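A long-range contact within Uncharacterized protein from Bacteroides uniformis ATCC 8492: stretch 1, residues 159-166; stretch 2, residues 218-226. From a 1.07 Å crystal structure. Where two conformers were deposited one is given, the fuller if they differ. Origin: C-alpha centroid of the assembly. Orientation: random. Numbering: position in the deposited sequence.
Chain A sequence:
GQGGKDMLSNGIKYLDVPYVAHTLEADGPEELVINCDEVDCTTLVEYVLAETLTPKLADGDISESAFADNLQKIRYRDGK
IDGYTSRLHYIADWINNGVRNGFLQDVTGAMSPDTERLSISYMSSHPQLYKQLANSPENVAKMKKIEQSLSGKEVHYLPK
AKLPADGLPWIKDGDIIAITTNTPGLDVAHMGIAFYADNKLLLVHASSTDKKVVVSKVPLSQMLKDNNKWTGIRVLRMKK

Stretch 1 (159-166) PKAKLPAD
Stretch 2 218-226: VPLSQMLKD

What forms the apolar centre? Leu163, buried, points its CA-to-CB bond toward the helix that begins at Leu220. With chi1 t and chi2 p, its CD2 lies 3.7 Å from Leu220 CG and 3.9 Å from Leu224 CD1. Leu220 (t, p) and Leu224 (m, t) stand one helical turn apart, so the one methyl, Leu163 CD2, reaches both. Together the two stretches bury 381 Å².

How do the backbones run to make this possible? Residues 160-162 form a 3-10 turn, with Lys162 N hydrogen-bonded to Pro159 O (2.9 Å) and Leu163 N to Lys160 O (3.1 Å); Leu163 (phi/psi -102/111) and Pro164 (-73/161) are extended. Pro219 (-63/157) is the N-cap, and the hydrogen bond from Leu224 N to Leu220 O (3.0 Å) continues the helix. The two chains run in opposite directions: the CA atoms of Lys160 and Leu224 are 6.2 Å apart, those of Ala165 and Ser221 5.3 Å.

Why are small residues found beside the leucines? Ser221, chi1 p, has its CA-to-CB bond toward stretch 1, and its short side chain lies against the backbone there: Leu163 O is 3.2 Å from Ser221 CB, and Ala165 CA is 3.2 Å from Ser221 OG. Ala165 CB packs 4.1 Å from Pro219 CG.

What closes the polar edge? Lys160 starts at chi1 p and then extends, t at chi2 to chi4, laying its aliphatic chain along the helix; its CB is 3.6 Å from Leu224 CB. NZ donates to Leu224 O (2.9 Å) and to water 2 (2.7 Å), which donates to Lys225 O (3.0 Å). Water 1 donates to Lys160 O and Ser221 O, both at 2.8 Å. At the helix start, water 3 accepts from Ser221 N (2.9 Å) and lies 3.0 Å from Pro164 O, within hydrogen-bonding reach.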

ATOM      1  N   PRO A 159      -4.024  13.193  10.141  1.00  6.75           N
ATOM      2  CA  PRO A 159      -3.700  14.356   9.307  1.00  6.94           C
ATOM      3  C   PRO A 159      -2.224  14.700   9.409  1.00  6.73           C
ATOM      4  O   PRO A 159      -1.625  14.580  10.478  1.00  7.47           O
ATOM      5  CB  PRO A 159      -4.570  15.469   9.899  1.00  7.59           C
ATOM      6  CG  PRO A 159      -5.686  14.736  10.588  1.00  8.41           C
ATOM      7  CD  PRO A 159      -5.052  13.503  11.151  1.00  7.67           C
ATOM      8  N   LYS A 160      -1.650  15.174   8.316  1.00  7.14           N
ATOM      9  CA  LYS A 160      -0.209  15.353   8.288  0.80  7.90           C
ATOM     10  C   LYS A 160       0.323  16.337   9.323  1.00  7.79           C
ATOM     11  O   LYS A 160       1.429  16.127   9.824  1.00  8.65           O
ATOM     12  CB  LYS A 160       0.289  15.684   6.888  0.80  9.67           C
ATOM     13  CG  LYS A 160      -0.144  16.990   6.318  0.80 10.40           C
ATOM     14  CD  LYS A 160       0.492  17.082   4.957  0.80 10.58           C
ATOM     15  CE  LYS A 160       0.095  18.306   4.218  0.80 11.64           C
ATOM     16  NZ  LYS A 160       0.567  18.248   2.811  0.80  9.02           N
ATOM     17  N   ALA A 161      -0.438  17.359   9.691  1.00  8.41           N
ATOM     18  CA  ALA A 161       0.033  18.299  10.713  1.00  9.56           C
ATOM     19  C   ALA A 161       0.177  17.661  12.090  1.00  9.26           C
ATOM     20  O   ALA A 161       0.871  18.214  12.934  1.00 11.56           O
ATOM     21  CB  ALA A 161      -0.860  19.516  10.783  1.00 11.54           C
ATOM     22  N   LYS A 162      -0.454  16.504  12.291  1.00  8.17           N
ATOM     23  CA  LYS A 162      -0.427  15.808  13.567  1.00  8.67           C
ATOM     24  C   LYS A 162       0.645  14.728  13.621  1.00  8.57           C
ATOM     25  O   LYS A 162       0.728  14.005  14.614  1.00 10.12           O
ATOM     26  CB  LYS A 162      -1.810  15.242  13.881  1.00  9.47           C
ATOM     27  CG  LYS A 162      -2.863  16.331  13.991  1.00 10.69           C
ATOM     28  CD  LYS A 162      -4.195  15.804  14.467  1.00 12.66           C
ATOM     29  CE  LYS A 162      -5.250  16.896  14.491  1.00 15.53           C
ATOM     30  NZ  LYS A 162      -6.510  16.418  15.104  1.00 16.72           N
ATOM     31  N   LEU A 163       1.486  14.633  12.581  1.00  7.70           N
ATOM     32  CA  LEU A 163       2.608  13.696  12.585  1.00  7.71           C
ATOM     33  C   LEU A 163       3.918  14.418  12.877  1.00  7.80           C
ATOM     34  O   LEU A 163       4.389  15.176  12.035  1.00  8.72           O
ATOM     35  CB  LEU A 163       2.741  12.976  11.244  1.00  7.97           C
ATOM     36  CG  LEU A 163       3.882  11.943  11.254  1.00  8.01           C
ATOM     37  CD1 LEU A 163       3.606  10.778  12.204  1.00  8.45           C
ATOM     38  CD2 LEU A 163       4.124  11.409   9.868  1.00  8.63           C
ATOM     39  N   PRO A 164       4.523  14.182  14.053  1.00  7.98           N
ATOM     40  CA  PRO A 164       5.818  14.789  14.313  1.00  8.48           C
ATOM     41  C   PRO A 164       6.953  14.142  13.522  1.00  7.98           C
ATOM     42  O   PRO A 164       6.858  12.996  13.081  1.00  8.54           O
ATOM     43  CB  PRO A 164       6.026  14.521  15.810  1.00  9.41           C
ATOM     44  CG  PRO A 164       4.660  14.233  16.353  1.00  9.40           C
ATOM     45  CD  PRO A 164       3.996  13.506  15.247  1.00  8.86           C
ATOM     46  N   ALA A 165       8.056  14.862  13.411  1.00  8.37           N
ATOM     47  CA  ALA A 165       9.266  14.302  12.824  1.00  8.36           C
ATOM     48  C   ALA A 165       9.720  13.030  13.533  1.00  8.21           C
ATOM     49  O   ALA A 165      10.175  12.094  12.881  1.00  9.34           O
ATOM     50  CB  ALA A 165      10.379  15.342  12.830  1.00  9.04           C
ATOM     51  N   ASP A 166       9.579  13.014  14.858  1.00  8.56           N
ATOM     52  CA  ASP A 166       9.977  11.869  15.671  1.00  8.83           C
ATOM     53  C   ASP A 166       8.837  10.856  15.854  1.00  8.69           C
ATOM     54  O   ASP A 166       8.889   9.980  16.730  1.00  9.74           O
ATOM     55  CB  ASP A 166      10.539  12.337  17.023  1.00 10.29           C
ATOM     56  CG  ASP A 166      11.895  13.024  16.897  1.00 11.60           C
ATOM     57  OD1 ASP A 166      12.470  13.152  15.785  1.00 13.34           O
ATOM     58  OD2 ASP A 166      12.406  13.431  17.952  1.00 13.92           O
ATOM     59  N   VAL A 218      14.477  12.820   4.494  1.00  8.51           N
ATOM     60  CA  VAL A 218      13.758  13.649   5.433  1.00  8.53           C
ATOM     61  C   VAL A 218      12.736  12.779   6.152  1.00  7.61           C
ATOM     62  O   VAL A 218      12.347  11.709   5.661  1.00  7.76           O
ATOM     63  CB  VAL A 218      13.084  14.856   4.728  1.00  9.24           C
ATOM     64  CG1 VAL A 218      14.136  15.691   4.022  1.00 11.02           C
ATOM     65  CG2 VAL A 218      11.990  14.415   3.740  1.00 10.24           C
ATOM     66  N   PRO A 219      12.271  13.214   7.324  1.00  7.65           N
ATOM     67  CA  PRO A 219      11.253  12.445   8.013  1.00  7.47           C
ATOM     68  C   PRO A 219       9.957  12.354   7.217  1.00  7.18           C
ATOM     69  O   PRO A 219       9.656  13.204   6.369  1.00  7.84           O
ATOM     70  CB  PRO A 219      11.058  13.222   9.321  1.00  8.30           C
ATOM     71  CG  PRO A 219      12.332  13.988   9.502  1.00  9.71           C
ATOM     72  CD  PRO A 219      12.727  14.360   8.123  1.00  8.76           C
ATOM     73  N   LEU A 220       9.182  11.328   7.519  1.00  6.64           N
ATOM     74  CA  LEU A 220       7.865  11.175   6.916  1.00  6.60           C
ATOM     75  C   LEU A 220       7.031  12.460   7.050  1.00  6.79           C
ATOM     76  O   LEU A 220       6.350  12.859   6.103  1.00  7.56           O
ATOM     77  CB  LEU A 220       7.157   9.972   7.542  1.00  6.63           C
ATOM     78  CG  LEU A 220       5.738   9.668   7.072  1.00  6.32           C
ATOM     79  CD1 LEU A 220       5.632   9.472   5.587  1.00  6.69           C
ATOM     80  CD2 LEU A 220       5.207   8.451   7.826  1.00  6.57           C
ATOM     81  N   SER A 221       7.098  13.117   8.205  1.00  7.07           N
ATOM     82  CA  SER A 221       6.379  14.366   8.404  1.00  7.77           C
ATOM     83  C   SER A 221       6.727  15.386   7.321  1.00  7.85           C
ATOM     84  O   SER A 221       5.857  16.119   6.847  1.00  9.11           O
ATOM     85  CB  SER A 221       6.701  14.950   9.776  1.00  8.41           C
ATOM     86  OG  SER A 221       8.100  15.098   9.935  1.00 10.10           O
ATOM     87  N   GLN A 222       8.011  15.481   6.967  1.00  8.62           N
ATOM     88  CA  GLN A 222       8.467  16.424   5.944  1.00  9.48           C
ATOM     89  C   GLN A 222       8.022  15.986   4.552  1.00  9.17           C
ATOM     90  O   GLN A 222       7.662  16.814   3.719  1.00  9.99           O
ATOM     91  CB  GLN A 222       9.994  16.572   5.983  1.00 10.05           C
ATOM     92  CG  GLN A 222      10.538  17.683   5.095  1.00 11.89           C
ATOM     93  CD  GLN A 222      10.153  19.048   5.564  1.00 14.09           C
ATOM     94  OE1 GLN A 222       9.683  19.891   4.774  1.00 19.35           O
ATOM     95  NE2 GLN A 222      10.342  19.299   6.840  1.00 18.11           N
HETATM   96  N   MSE A 223       8.089  14.687   4.278  1.00  8.65           N
HETATM   97  CA  MSE A 223       7.584  14.173   3.001  0.90  8.25           C
HETATM   98  C   MSE A 223       6.148  14.619   2.795  1.00  8.26           C
HETATM   99  O   MSE A 223       5.763  15.055   1.700  1.00  9.51           O
HETATM  100  CB  MSE A 223       7.624  12.648   2.977  0.90  8.16           C
HETATM  101  CG  MSE A 223       9.018  12.045   2.992  0.90  8.42           C
HETATM  102 SE   MSE A 223       8.962  10.100   3.006  0.68  9.14          SE
HETATM  103  CE  MSE A 223       8.008   9.805   1.329  0.90 12.12           C
ATOM    104  N   LEU A 224       5.341  14.520   3.839  1.00  7.92           N
ATOM    105  CA  LEU A 224       3.947  14.936   3.743  1.00  7.51           C
ATOM    106  C   LEU A 224       3.836  16.450   3.532  1.00  9.02           C
ATOM    107  O   LEU A 224       3.092  16.910   2.674  1.00  9.60           O
ATOM    108  CB  LEU A 224       3.170  14.502   4.988  1.00  8.10           C
ATOM    109  CG  LEU A 224       3.138  12.996   5.276  1.00  7.89           C
ATOM    110  CD1 LEU A 224       2.510  12.721   6.617  1.00  9.58           C
ATOM    111  CD2 LEU A 224       2.380  12.233   4.197  1.00  8.72           C
ATOM    112  N   LYS A 225       4.593  17.224   4.293  1.00  9.92           N
ATOM    113  CA  LYS A 225       4.569  18.680   4.171  0.50 11.66           C
ATOM    114  C   LYS A 225       4.900  19.119   2.740  1.00 12.43           C
ATOM    115  O   LYS A 225       4.329  20.083   2.231  1.00 15.92           O
ATOM    116  CB  LYS A 225       5.566  19.276   5.176  0.50 12.76           C
ATOM    117  CG  LYS A 225       5.424  20.755   5.462  0.50 14.49           C
ATOM    118  CD  LYS A 225       6.301  21.170   6.647  0.50 18.17           C
ATOM    119  CE  LYS A 225       6.272  22.674   6.880  0.50 22.23           C
ATOM    120  NZ  LYS A 225       6.728  23.031   8.251  0.50 28.00           N
ATOM    121  N   ASP A 226       5.853  18.434   2.121  1.00 11.83           N
ATOM    122  CA  ASP A 226       6.361  18.820   0.806  1.00 14.00           C
ATOM    123  C   ASP A 226       5.450  18.536  -0.374  1.00 13.76           C
ATOM    124  O   ASP A 226       5.747  18.971  -1.482  1.00 19.23           O
ATOM    125  CB  ASP A 226       7.702  18.124   0.548  1.00 16.48           C
ATOM    126  CG  ASP A 226       8.814  18.626   1.454  1.00 17.25           C
ATOM    127  OD1 ASP A 226       8.671  19.708   2.071  1.00 19.19           O
ATOM    128  OD2 ASP A 226       9.830  17.914   1.558  1.00 21.95           O
TER
HETATM  129  O   HOH W   1       3.395  16.907   7.937  1.00 12.78           O
HETATM  130  O   HOH W   2       1.389  20.764   2.151  1.00 28.65           O
HETATM  131  O   HOH W   3       7.892  11.690  10.605  1.00  8.01           O